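Local atomic coordinates of phosphatidylserine synthase (PDB entry 3HSI), a protein that is an alpha/beta enzyme of the phospholipase D superfamily, folded as two mixed beta-sheets with helices packed on them. Residues D84-I89 with F190-L195; A324-Y329 with Q439-K444; S333-F338 with V353-D358. One frame throughout, in Å; residues are numbered along the deposited sequence.

Contact 1: residues D84-I89 with F190-L195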
loop_
_atom_site.group_PDB
_atom_site.type_symbol
_atom_site.label_atom_id
_atom_site.label_comp_id
_atom_site.label_asym_id
_atom_site.label_seq_id
_atom_site.Cartn_x
_atom_site.Cartn_y
_atom_site.Cartn_z
ATOM N N ASP C 84 -15.124 -27.455 20.819
ATOM C CA ASP C 84 -15.066 -26.090 20.316
ATOM C C ASP C 84 -14.082 -26.076 19.133
ATOM O O ASP C 84 -12.882 -26.106 19.354
ATOM C CB ASP C 84 -14.611 -25.174 21.465
ATOM C CG ASP C 84 -14.478 -23.712 21.059
ATOM O OD1 ASP C 84 -15.027 -23.301 20.000
ATOM O OD2 ASP C 84 -13.805 -22.978 21.818
ATOM N N VAL C 85 -14.587 -26.099 17.892
ATOM C CA VAL C 85 -13.726 -26.072 16.679
ATOM C C VAL C 85 -13.861 -24.735 15.940
ATOM O O VAL C 85 -14.962 -24.370 15.536
ATOM C CB VAL C 85 -14.036 -27.225 15.660
ATOM C CG1 VAL C 85 -13.021 -27.215 14.495
ATOM C CG2 VAL C 85 -14.010 -28.549 16.310
ATOM N N LYS C 86 -12.744 -24.031 15.735
ATOM C CA LYS C 86 -12.747 -22.769 14.978
ATOM C C LYS C 86 -11.586 -22.781 14.026
ATOM O O LYS C 86 -10.466 -23.048 14.436
ATOM C CB LYS C 86 -12.668 -21.540 15.902
ATOM C CG LYS C 86 -13.798 -21.523 16.933
ATOM C CD LYS C 86 -14.537 -20.207 17.002
ATOM C CE LYS C 86 -15.781 -20.327 17.875
ATOM N NZ LYS C 86 -15.409 -20.581 19.305
ATOM N N VAL C 87 -11.870 -22.571 12.748
ATOM C CA VAL C 87 -10.823 -22.527 11.723
ATOM C C VAL C 87 -10.893 -21.147 11.093
ATOM O O VAL C 87 -11.919 -20.773 10.487
ATOM C CB VAL C 87 -10.988 -23.669 10.647
ATOM C CG1 VAL C 87 -9.911 -23.592 9.577
ATOM C CG2 VAL C 87 -10.973 -25.079 11.347
ATOM N N LEU C 88 -9.818 -20.377 11.252
ATOM C CA LEU C 88 -9.761 -19.029 10.639
ATOM C C LEU C 88 -8.813 -19.041 9.433
ATOM O O LEU C 88 -7.660 -19.436 9.559
ATOM C CB LEU C 88 -9.339 -17.960 11.664
ATOM C CG LEU C 88 -10.331 -17.493 12.738
ATOM C CD1 LEU C 88 -10.769 -18.652 13.658
ATOM C CD2 LEU C 88 -9.777 -16.323 13.583
ATOM N N ILE C 89 -9.318 -18.656 8.266
ATOM C CA ILE C 89 -8.478 -18.559 7.076
ATOM C C ILE C 89 -8.701 -17.197 6.461
ATOM O O ILE C 89 -9.650 -16.493 6.816
ATOM C CB ILE C 89 -8.728 -19.713 6.009
ATOM C CG1 ILE C 89 -10.216 -19.833 5.568
ATOM C CG2 ILE C 89 -8.114 -21.028 6.472
ATOM C CD1 ILE C 89 -11.122 -20.755 6.423
ATOM N N PHE C 190 -6.120 -14.919 22.156
ATOM C CA PHE C 190 -5.832 -13.921 21.108
ATOM C C PHE C 190 -6.843 -14.051 19.981
ATOM O O PHE C 190 -7.399 -13.056 19.473
ATOM C CB PHE C 190 -4.389 -14.088 20.568
ATOM C CG PHE C 190 -4.045 -13.118 19.471
ATOM C CD1 PHE C 190 -3.756 -11.794 19.760
ATOM C CD2 PHE C 190 -4.089 -13.509 18.138
ATOM C CE1 PHE C 190 -3.476 -10.878 18.728
ATOM C CE2 PHE C 190 -3.809 -12.585 17.093
ATOM C CZ PHE C 190 -3.504 -11.288 17.394
ATOM N N ILE C 191 -7.090 -15.300 19.604
ATOM C CA ILE C 191 -7.992 -15.611 18.516
ATOM C C ILE C 191 -9.388 -15.135 18.864
ATOM O O ILE C 191 -9.994 -14.398 18.084
ATOM C CB ILE C 191 -7.974 -17.113 18.175
ATOM C CG1 ILE C 191 -6.625 -17.456 17.498
ATOM C CG2 ILE C 191 -9.157 -17.488 17.286
ATOM C CD1 ILE C 191 -6.397 -18.935 17.400
ATOM N N ASN C 192 -9.876 -15.530 20.042
ATOM C CA ASN C 192 -11.203 -15.136 20.469
ATOM C C ASN C 192 -11.308 -13.636 20.686
ATOM O O ASN C 192 -12.240 -13.025 20.185
ATOM C CB ASN C 192 -11.616 -15.845 21.760
ATOM C CG ASN C 192 -12.249 -17.184 21.512
ATOM O OD1 ASN C 192 -13.425 -17.261 21.172
ATOM N ND2 ASN C 192 -11.491 -18.255 21.718
ATOM N N ASP C 193 -10.346 -13.062 21.415
ATOM C CA ASP C 193 -10.365 -11.655 21.817
ATOM C C ASP C 193 -10.062 -10.698 20.695
ATOM O O ASP C 193 -10.657 -9.630 20.654
ATOM C CB ASP C 193 -9.366 -11.363 22.952
ATOM C CG ASP C 193 -9.730 -12.055 24.252
ATOM O OD1 ASP C 193 -10.786 -12.730 24.331
ATOM O OD2 ASP C 193 -8.953 -11.937 25.222
ATOM N N TYR C 194 -9.126 -11.051 19.812
ATOM C CA TYR C 194 -8.689 -10.111 18.776
ATOM C C TYR C 194 -9.006 -10.487 17.322
ATOM O O TYR C 194 -9.470 -9.643 16.558
ATOM C CB TYR C 194 -7.201 -9.799 18.928
ATOM C CG TYR C 194 -6.919 -8.963 20.154
ATOM C CD1 TYR C 194 -7.321 -7.620 20.201
ATOM C CD2 TYR C 194 -6.282 -9.509 21.265
ATOM C CE1 TYR C 194 -7.115 -6.847 21.323
ATOM C CE2 TYR C 194 -6.043 -8.723 22.418
ATOM C CZ TYR C 194 -6.479 -7.402 22.432
ATOM O OH TYR C 194 -6.268 -6.612 23.524
ATOM N N LEU C 195 -8.756 -11.730 16.931
ATOM C CA LEU C 195 -8.961 -12.107 15.535
ATOM C C LEU C 195 -10.425 -12.233 15.178
ATOM O O LEU C 195 -10.841 -11.702 14.166
ATOM C CB LEU C 195 -8.220 -13.399 15.166
ATOM C CG LEU C 195 -6.752 -13.264 14.820
ATOM C CD1 LEU C 195 -6.226 -14.612 14.312
ATOM C CD2 LEU C 195 -6.543 -12.177 13.772
#

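Contact 2: residues A324-Y329 with Q439-K444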
loop_
_atom_site.group_PDB
_atom_site.type_symbol
_atom_site.label_atom_id
_atom_site.label_comp_id
_atom_site.label_asym_id
_atom_site.label_seq_id
_atom_site.Cartn_x
_atom_site.Cartn_y
_atom_site.Cartn_z
ATOM N N ALA C 324 3.945 -14.642 -14.201
ATOM C CA ALA C 324 4.368 -14.911 -12.823
ATOM C C ALA C 324 5.623 -15.790 -12.760
ATOM O O ALA C 324 6.310 -15.840 -11.755
ATOM C CB ALA C 324 3.239 -15.537 -12.022
ATOM N N GLY C 325 5.914 -16.464 -13.858
ATOM C CA GLY C 325 7.041 -17.382 -13.928
ATOM C C GLY C 325 8.346 -16.629 -14.026
ATOM O O GLY C 325 9.401 -17.239 -14.053
ATOM N N ALA C 326 8.276 -15.300 -14.088
ATOM C CA ALA C 326 9.481 -14.495 -14.052
ATOM C C ALA C 326 9.894 -14.199 -12.597
ATOM O O ALA C 326 11.041 -13.842 -12.340
ATOM C CB ALA C 326 9.290 -13.208 -14.840
ATOM N N LEU C 327 8.971 -14.359 -11.651
ATOM C CA LEU C 327 9.260 -14.004 -10.270
ATOM C C LEU C 327 10.475 -14.703 -9.681
ATOM O O LEU C 327 11.334 -14.020 -9.117
ATOM C CB LEU C 327 8.046 -14.154 -9.329
ATOM C CG LEU C 327 6.836 -13.231 -9.532
ATOM C CD1 LEU C 327 5.755 -13.523 -8.500
ATOM C CD2 LEU C 327 7.208 -11.758 -9.491
ATOM N N PRO C 328 10.570 -16.048 -9.797
ATOM C CA PRO C 328 11.803 -16.703 -9.240
ATOM C C PRO C 328 13.143 -16.160 -9.818
ATOM O O PRO C 328 14.196 -16.197 -9.157
ATOM C CB PRO C 328 11.630 -18.194 -9.584
ATOM C CG PRO C 328 10.264 -18.351 -10.203
ATOM C CD PRO C 328 9.685 -16.995 -10.510
ATOM N N TYR C 329 13.091 -15.643 -11.037
ATOM C CA TYR C 329 14.265 -15.078 -11.692
ATOM C C TYR C 329 14.591 -13.696 -11.199
ATOM O O TYR C 329 15.781 -13.323 -11.101
ATOM C CB TYR C 329 14.039 -15.008 -13.193
ATOM C CG TYR C 329 13.981 -16.351 -13.886
ATOM C CD1 TYR C 329 15.117 -16.892 -14.469
ATOM C CD2 TYR C 329 12.786 -17.073 -13.970
ATOM C CE1 TYR C 329 15.078 -18.121 -15.154
ATOM C CE2 TYR C 329 12.737 -18.311 -14.631
ATOM C CZ TYR C 329 13.891 -18.807 -15.228
ATOM O OH TYR C 329 13.872 -20.016 -15.863
ATOM N N GLN C 439 13.855 -12.789 -19.855
ATOM C CA GLN C 439 14.768 -11.697 -20.188
ATOM C C GLN C 439 14.010 -10.436 -20.581
ATOM O O GLN C 439 14.292 -9.365 -20.059
ATOM C CB GLN C 439 15.737 -12.092 -21.314
ATOM C CG GLN C 439 16.626 -13.256 -20.962
ATOM C CD GLN C 439 17.795 -13.416 -21.925
ATOM O OE1 GLN C 439 18.201 -14.530 -22.241
ATOM N NE2 GLN C 439 18.341 -12.303 -22.383
ATOM N N LYS C 440 13.042 -10.587 -21.484
ATOM C CA LYS C 440 12.270 -9.462 -22.006
ATOM C C LYS C 440 11.564 -8.781 -20.849
ATOM O O LYS C 440 11.621 -7.561 -20.684
ATOM C CB LYS C 440 11.204 -9.959 -22.977
ATOM C CG LYS C 440 11.652 -10.185 -24.419
ATOM C CD LYS C 440 10.411 -10.356 -25.319
ATOM C CE LYS C 440 10.797 -10.712 -26.757
ATOM N NZ LYS C 440 11.741 -11.901 -26.799
ATOM N N LEU C 441 10.902 -9.604 -20.048
ATOM C CA LEU C 441 10.085 -9.131 -18.965
ATOM C C LEU C 441 10.919 -8.371 -17.944
ATOM O O LEU C 441 10.567 -7.245 -17.584
ATOM C CB LEU C 441 9.363 -10.311 -18.317
ATOM C CG LEU C 441 8.103 -10.019 -17.510
ATOM C CD1 LEU C 441 7.240 -8.988 -18.213
ATOM C CD2 LEU C 441 7.335 -11.327 -17.342
ATOM N N LEU C 442 12.027 -8.976 -17.502
ATOM C CA LEU C 442 12.858 -8.379 -16.461
ATOM C C LEU C 442 13.446 -7.040 -16.930
ATOM O O LEU C 442 13.495 -6.077 -16.165
ATOM C CB LEU C 442 13.956 -9.337 -15.987
ATOM C CG LEU C 442 13.531 -10.569 -15.160
ATOM C CD1 LEU C 442 14.731 -11.488 -14.920
ATOM C CD2 LEU C 442 12.839 -10.224 -13.818
ATOM N N LYS C 443 13.855 -6.988 -18.197
ATOM C CA LYS C 443 14.342 -5.756 -18.808
ATOM C C LYS C 443 13.277 -4.689 -18.822
ATOM O O LYS C 443 13.551 -3.545 -18.485
ATOM C CB LYS C 443 14.824 -6.007 -20.236
ATOM C CG LYS C 443 16.297 -6.225 -20.322
ATOM C CD LYS C 443 16.613 -7.311 -21.312
ATOM C CE LYS C 443 18.118 -7.570 -21.397
ATOM N NZ LYS C 443 18.404 -9.026 -21.709
ATOM N N LYS C 444 12.066 -5.065 -19.229
ATOM C CA LYS C 444 10.947 -4.136 -19.278
ATOM C C LYS C 444 10.649 -3.533 -17.889
ATOM O O LYS C 444 10.525 -2.305 -17.730
ATOM C CB LYS C 444 9.704 -4.853 -19.824
ATOM C CG LYS C 444 9.540 -4.828 -21.348
ATOM C CD LYS C 444 8.473 -5.820 -21.856
ATOM C CE LYS C 444 7.493 -6.242 -20.754
ATOM N NZ LYS C 444 6.161 -6.681 -21.282
#

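Contact 3: residues S333-F338 with V353-D358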
loop_
_atom_site.group_PDB
_atom_site.type_symbol
_atom_site.label_atom_id
_atom_site.label_comp_id
_atom_site.label_asym_id
_atom_site.label_seq_id
_atom_site.Cartn_x
_atom_site.Cartn_y
_atom_site.Cartn_z
ATOM N N SER C 333 18.105 -12.946 -9.347
ATOM C CA SER C 333 19.051 -11.926 -9.768
ATOM C C SER C 333 19.321 -10.897 -8.662
ATOM O O SER C 333 20.419 -10.353 -8.583
ATOM C CB SER C 333 18.681 -11.290 -11.119
ATOM O OG SER C 333 17.351 -10.908 -11.136
ATOM N N ASN C 334 18.339 -10.690 -7.782
ATOM C CA ASN C 334 18.559 -9.893 -6.590
ATOM C C ASN C 334 19.559 -10.558 -5.612
ATOM O O ASN C 334 20.452 -9.893 -5.070
ATOM C CB ASN C 334 17.217 -9.471 -5.942
ATOM C CG ASN C 334 16.620 -8.202 -6.626
ATOM O OD1 ASN C 334 17.261 -7.157 -6.652
ATOM N ND2 ASN C 334 15.427 -8.307 -7.193
ATOM N N LEU C 335 19.422 -11.866 -5.420
ATOM C CA LEU C 335 20.437 -12.656 -4.715
ATOM C C LEU C 335 21.820 -12.556 -5.381
ATOM O O LEU C 335 22.839 -12.340 -4.721
ATOM C CB LEU C 335 20.000 -14.112 -4.659
ATOM C CG LEU C 335 20.948 -14.997 -3.871
ATOM C CD1 LEU C 335 21.014 -14.533 -2.404
ATOM C CD2 LEU C 335 20.468 -16.422 -3.977
ATOM N N ARG C 336 21.868 -12.678 -6.699
ATOM C CA ARG C 336 23.165 -12.582 -7.382
ATOM C C ARG C 336 23.854 -11.234 -7.112
ATOM O O ARG C 336 25.065 -11.190 -6.872
ATOM C CB ARG C 336 23.053 -12.856 -8.888
ATOM C CG ARG C 336 24.398 -13.255 -9.534
ATOM C CD ARG C 336 24.179 -13.596 -11.002
ATOM N NE ARG C 336 25.373 -14.115 -11.664
ATOM C CZ ARG C 336 26.250 -13.362 -12.304
ATOM N NH1 ARG C 336 26.085 -12.044 -12.357
ATOM N NH2 ARG C 336 27.297 -13.917 -12.891
ATOM N N ARG C 337 23.083 -10.155 -7.165
ATOM C CA ARG C 337 23.587 -8.825 -6.848
ATOM C C ARG C 337 24.107 -8.700 -5.406
ATOM O O ARG C 337 25.108 -8.024 -5.145
ATOM C CB ARG C 337 22.498 -7.767 -7.077
ATOM C CG ARG C 337 23.071 -6.398 -7.317
ATOM C CD ARG C 337 22.022 -5.387 -7.801
ATOM N NE ARG C 337 21.357 -4.700 -6.689
ATOM C CZ ARG C 337 20.144 -5.011 -6.215
ATOM N NH1 ARG C 337 19.443 -6.014 -6.744
ATOM N NH2 ARG C 337 19.627 -4.311 -5.205
ATOM N N PHE C 338 23.393 -9.326 -4.480
ATOM C CA PHE C 338 23.776 -9.361 -3.079
ATOM C C PHE C 338 25.090 -10.112 -2.875
ATOM O O PHE C 338 25.954 -9.662 -2.125
ATOM C CB PHE C 338 22.665 -10.058 -2.308
ATOM C CG PHE C 338 22.951 -10.250 -0.863
ATOM C CD1 PHE C 338 22.834 -9.188 0.029
ATOM C CD2 PHE C 338 23.281 -11.536 -0.375
ATOM C CE1 PHE C 338 23.078 -9.397 1.404
ATOM C CE2 PHE C 338 23.509 -11.766 0.982
ATOM C CZ PHE C 338 23.401 -10.708 1.888
ATOM N N VAL C 353 25.789 -18.567 1.843
ATOM C CA VAL C 353 24.533 -18.505 1.134
ATOM C C VAL C 353 24.281 -19.919 0.695
ATOM O O VAL C 353 25.128 -20.513 0.039
ATOM C CB VAL C 353 24.596 -17.529 -0.070
ATOM C CG1 VAL C 353 23.338 -17.669 -0.968
ATOM C CG2 VAL C 353 24.719 -16.098 0.425
ATOM N N ARG C 354 23.141 -20.469 1.076
ATOM C CA ARG C 354 22.823 -21.830 0.700
ATOM C C ARG C 354 21.592 -21.864 -0.158
ATOM O O ARG C 354 20.619 -21.170 0.137
ATOM C CB ARG C 354 22.529 -22.666 1.934
ATOM C CG ARG C 354 23.730 -23.261 2.537
ATOM C CD ARG C 354 23.306 -23.747 3.873
ATOM N NE ARG C 354 24.448 -24.169 4.655
ATOM C CZ ARG C 354 25.049 -25.341 4.539
ATOM N NH1 ARG C 354 24.647 -26.248 3.643
ATOM N NH2 ARG C 354 26.063 -25.600 5.336
ATOM N N LEU C 355 21.636 -22.664 -1.212
ATOM C CA LEU C 355 20.489 -22.819 -2.084
ATOM C C LEU C 355 19.891 -24.216 -1.925
ATOM O O LEU C 355 20.600 -25.228 -2.098
ATOM C CB LEU C 355 20.886 -22.606 -3.536
ATOM C CG LEU C 355 21.296 -21.192 -3.987
ATOM C CD1 LEU C 355 21.642 -21.259 -5.456
ATOM C CD2 LEU C 355 20.185 -20.193 -3.781
ATOM N N TRP C 356 18.590 -24.252 -1.629
ATOM C CA TRP C 356 17.875 -25.509 -1.433
ATOM C C TRP C 356 17.263 -25.948 -2.745
ATOM O O TRP C 356 16.686 -25.129 -3.478
ATOM C CB TRP C 356 16.774 -25.348 -0.365
ATOM C CG TRP C 356 16.076 -26.631 0.074
ATOM C CD1 TRP C 356 16.382 -27.400 1.181
ATOM C CD2 TRP C 356 14.920 -27.252 -0.542
ATOM N NE1 TRP C 356 15.492 -28.462 1.274
ATOM C CE2 TRP C 356 14.605 -28.411 0.228
ATOM C CE3 TRP C 356 14.168 -26.981 -1.704
ATOM C CZ2 TRP C 356 13.539 -29.275 -0.096
ATOM C CZ3 TRP C 356 13.117 -27.825 -2.041
ATOM C CH2 TRP C 356 12.798 -28.976 -1.214
ATOM N N ARG C 357 17.374 -27.242 -3.021
ATOM C CA ARG C 357 16.802 -27.820 -4.215
ATOM C C ARG C 357 16.640 -29.339 -4.036
ATOM O O ARG C 357 17.545 -29.992 -3.586
ATOM C CB ARG C 357 17.719 -27.551 -5.394
ATOM C CG ARG C 357 17.097 -27.987 -6.719
ATOM C CD ARG C 357 17.997 -27.670 -7.882
ATOM N NE ARG C 357 17.270 -28.055 -9.077
ATOM C CZ ARG C 357 17.578 -27.743 -10.329
ATOM N NH1 ARG C 357 18.651 -27.010 -10.613
ATOM N NH2 ARG C 357 16.779 -28.186 -11.306
ATOM N N ASP C 358 15.479 -29.869 -4.402
ATOM C CA ASP C 358 15.192 -31.303 -4.323
ATOM C C ASP C 358 14.200 -31.671 -5.439
ATOM O O ASP C 358 12.982 -31.683 -5.235
ATOM C CB ASP C 358 14.613 -31.647 -2.949
ATOM C CG ASP C 358 14.174 -33.110 -2.840
ATOM O OD1 ASP C 358 14.734 -33.957 -3.564
ATOM O OD2 ASP C 358 13.255 -33.400 -2.037
#

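Contact 1: residues D84-I89 with F190-L195
Leu88 turns CG beside its own backbone N (chi1 -74°), which aims its two methyls at the helix, while Ile191 keeps its methyl branch CG2 anti to the backbone N and facing the strand. The two side chains lie alongside one another, pointing opposite ways, with Leu88 CD2 3.9 Å from Ile191 CG2. The same methyl also rests against the next turn of the helix, where Leu195 comes in at a slant and Leu88 CD2 lies 3.7 Å from Leu195 CB. Ile191 and Leu195, four residues apart, share one face of the helix, so one branched strand residue can touch both. Branched apolar residues suit this place because they fill a buried sheet-helix interface without needing polar partners. Between Ile191 and Leu195 the helix makes a wider pi-type turn, and Phe190 O accepts from both Tyr194 N (2.7 Å) and Leu195 N (3.2 Å).

Asp84, Lys86 and Leu88 alternate along the strand with residues of the other face, so the chemistry changes from charged to apolar along one side. Lys86 NZ forms a salt bridge with Asp84 OD1 at 2.8 Å, using the syn lone pair of that oxygen. Tyr54 OH ties this polar end to the helix through hydrogen bonds with Asp84 OD2 and Asn192 ND2, and Asn192 ND2 also reaches Val188 O.

A helix laid over a sheet through apolar side chains is the ordinary layer packing of an alpha/beta fold. The axes of the short segments approach to 11.2 Å at 51°. Strand 84-90 runs between the parallel strands 52-56 and 127-130. Helix 181-195 lies over this sheet, with Ile191 also on Tyr54 and Thr56, and Leu195 touches both Thr56 of strand 52-56 and Leu226 of helix 216-229.

Contact 2: residues A324-Y329 with Q439-K444
Ala326 and Tyr329 lean on Leu441 and Leu442 where a 3-10 turn, running on into helix 327-341, packs against the flank of helix 436-447. Residues 324-329 lie within the PLD-like domain of the phospholipase D superfamily, and the interface sets this 3-10 turn and the early part of a helix against a second helix.

Ala324 comes first, and its CB points away from the partner helix. Its carbonyl closes the turn instead, with Leu327 N 3.0 Å from Ala324 O. Ala326 then brings the backbones together: its CA is the nearest to that of Leu441, 7.3 Å away, and its single methyl lets the turn come close to the helix. Ala326 CB touches Leu441 CD2 at 3.7 Å. Leu441 reaches it with CG anti to its own backbone N (chi1 -159°), whereas Leu442 next to it places CG beside the backbone N; Leu441 meets Ala326, while Leu442 meets Tyr329 and nears the carbonyl of Ala326.

At Tyr329 the backbone N gives a weak hydrogen bond to Ala326 O. Its CB starts toward the partner helix, but the ring leads away and meets Tyr434 edge-to-face, with Pro435 and Tyr314 also against it. The other residues of 439-444 are polar, Gln439, Lys440, Lys443 and Lys444, and Lys444 packs on Leu441 of the second subunit. The two methyls of Leu442 face different atoms: CD1 lies 4.0 Å from Tyr329 CB, and CD2 lies 4.3 Å from Ala326 O.

Contact 3: residues S333-F338 with V353-D358
Ser333 OG has two backbone carbonyls of its own helix as hydrogen-bond partners, Tyr329 O and Leu330 O, its single proton being shared or alternating between them, two residues before Leu335, the side chain that meets the strand. Leu335 extends with CG anti to its backbone N (chi1 -176°), out from the helix onto the face of the sheet. Its two methyls then go to different partners. CD1 reaches Val353 tip to tip, with Leu335 CD1 4.2 Å from Val353 CG1. The Leu335 and Leu355 side chains run alongside in opposite directions, so that Leu335 CD2 lies 3.8 Å from Leu355 CD2.

Val353 and Leu355 alternate with Arg354, which forms a salt bridge with Glu302. A beta-branched valine suits the strand, and a longer leucine can bend its end toward the helix. Strands 300-306 and 351-356 are parallel neighbours, and helix 327-341 lies in the connection between them, a beta-alpha-beta crossover. Leu335 also touches Val305 and Phe281, and Phe338 touches Ile303.

The closest contacts are between methyl groups, so the contact probably depends on shape and the burial of apolar surface rather than on polar bonds across it.

All three contacts are largely buried, but they lie in different parts of the fold. Contact 1 belongs to one mixed sheet and contact 3 to the other. Contact 1 is on the opposite side of the chain's centre from the other two, its centre about 39 Å from that of contact 2 and about 37 Å from that of contact 3. Contacts 2 and 3 both use helix 327-341, and contact 3 is nested within the chain loop that contact 2 closes. Contacts 1 and 3 set a helix on a sheet, whereas contact 2, farthest from the chain's centre, joins helical segments near the second subunit. Contact 1 adds a charged, tyrosine-linked end to its apolar centre; contacts 2 and 3 join through apolar side chains.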